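Mitochondrial ubiquitin ligase activator of NFKB 1 (Homo sapiens, PDB 6M2D) acts as a RING-type E3 ligase of the outer mitochondrial membrane, passing ubiquitin from an E2 enzyme to substrates such as AKT1. Local coordinates at residues A[8-11]-A[12-15]. Residues are numbered along the deposited sequence; the frame is centred on the assembly and turned at random.
Sequences VVCL and SSFK. With ZN (zinc ion), chain G.
The flat groups facing Cys10 are two successive peptide units, Leu11–Ser12 and Ser12–Ser13; the Cys10 sulfur lies close to the plane of the first, on its N-H side, and well off the plane of the second. Ser12 N donates to Cys10 SG at 3.2 Å (N-H···S angle 156°), and Ser13 N adds a longer, weak bond to Cys10 SG at 3.4 Å. Ser12 OG stands off one face of the Leu11–Ser12 peptide, 3.5 Å from Leu11 C, and makes a weak bond to Cys10 O. The turn passes through Leu11, whose positive phi (59°) bends the chain around the sulfur. With chi1 at 65°, Cys10 SG sits between its own backbone N and carbonyl carbon, facing both donors and the zinc ion, which it binds at 2.4 Å; Cys7, Cys28 and Cys31 complete the site. At the two ends of residues 8-15, Val8 CG1 meets Lys15 CE at 4.1 Å; the extended lysine runs past the valine, and its NZ makes a weak hydrogen bond to Lys4 O. Cys7 and Cys10 with the following turn form a zinc knuckle of the RING finger, the domain required for ligase activity. Ser12 N-H, with a smaller share from Ser13, would be expected to disperse some thiolate charge.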
loop_
_atom_site.group_PDB
_atom_site.type_symbol
_atom_site.label_atom_id
_atom_site.label_comp_id
_atom_site.label_asym_id
_atom_site.label_seq_id
_atom_site.Cartn_x
_atom_site.Cartn_y
_atom_site.Cartn_z
ATOM N N VAL A 8 -0.872 -6.338 -2.847
ATOM C CA VAL A 8 -2.191 -6.973 -2.838
ATOM C C VAL A 8 -3.108 -6.457 -3.932
ATOM O O VAL A 8 -4.194 -7.015 -4.129
ATOM C CB VAL A 8 -2.923 -6.800 -1.489
ATOM C CG1 VAL A 8 -2.038 -7.225 -0.334
ATOM C CG2 VAL A 8 -3.418 -5.365 -1.333
ATOM N N VAL A 9 -2.701 -5.413 -4.648
ATOM C CA VAL A 9 -3.517 -4.797 -5.687
ATOM C C VAL A 9 -3.155 -5.317 -7.074
ATOM O O VAL A 9 -4.023 -5.771 -7.821
ATOM C CB VAL A 9 -3.387 -3.260 -5.610
ATOM C CG1 VAL A 9 -4.308 -2.586 -6.628
ATOM C CG2 VAL A 9 -3.677 -2.780 -4.181
ATOM N N CYS A 10 -1.879 -5.241 -7.450
ATOM C CA CYS A 10 -1.461 -5.724 -8.765
ATOM C C CYS A 10 -0.963 -7.161 -8.738
ATOM O O CYS A 10 -1.018 -7.841 -9.771
ATOM C CB CYS A 10 -0.365 -4.825 -9.353
ATOM S SG CYS A 10 1.229 -4.809 -8.459
ATOM N N LEU A 11 -0.477 -7.637 -7.590
ATOM C CA LEU A 11 0.181 -8.937 -7.475
ATOM C C LEU A 11 1.412 -9.055 -8.376
ATOM O O LEU A 11 1.828 -10.168 -8.718
ATOM C CB LEU A 11 -0.782 -10.088 -7.781
ATOM C CG LEU A 11 -1.735 -10.532 -6.680
ATOM C CD1 LEU A 11 -2.645 -11.605 -7.244
ATOM C CD2 LEU A 11 -0.993 -11.035 -5.447
ATOM N N SER A 12 2.004 -7.925 -8.772
ATOM C CA SER A 12 3.115 -7.923 -9.716
ATOM C C SER A 12 4.365 -7.235 -9.211
ATOM O O SER A 12 5.448 -7.519 -9.734
ATOM C CB SER A 12 2.710 -7.248 -11.033
ATOM O OG SER A 12 1.743 -8.042 -11.673
ATOM N N SER A 13 4.244 -6.311 -8.260
ATOM C CA SER A 13 5.382 -5.692 -7.608
ATOM C C SER A 13 5.359 -6.059 -6.131
ATOM O O SER A 13 4.312 -6.392 -5.569
ATOM C CB SER A 13 5.377 -4.161 -7.785
ATOM O OG SER A 13 5.506 -3.800 -9.156
ATOM N N PHE A 14 6.537 -6.029 -5.516
ATOM C CA PHE A 14 6.643 -6.261 -4.083
ATOM C C PHE A 14 6.044 -5.091 -3.317
ATOM O O PHE A 14 6.045 -3.949 -3.788
ATOM C CB PHE A 14 8.104 -6.435 -3.668
ATOM C CG PHE A 14 8.791 -7.610 -4.311
ATOM C CD1 PHE A 14 8.214 -8.874 -4.285
ATOM C CD2 PHE A 14 10.021 -7.449 -4.931
ATOM C CE1 PHE A 14 8.855 -9.963 -4.863
ATOM C CE2 PHE A 14 10.676 -8.535 -5.511
ATOM C CZ PHE A 14 10.086 -9.795 -5.474
ATOM N N LYS A 15 5.525 -5.390 -2.129
ATOM C CA LYS A 15 5.054 -4.349 -1.227
ATOM C C LYS A 15 6.190 -3.391 -0.883
ATOM O O LYS A 15 7.324 -3.802 -0.635
ATOM C CB LYS A 15 4.486 -4.975 0.047
ATOM C CG LYS A 15 3.379 -6.008 -0.186
ATOM C CD LYS A 15 2.997 -6.690 1.122
ATOM C CE LYS A 15 1.870 -7.701 0.921
ATOM N NZ LYS A 15 1.340 -8.231 2.206
HETATM ZN ZN ZN G . 0.900 -2.924 -7.027
#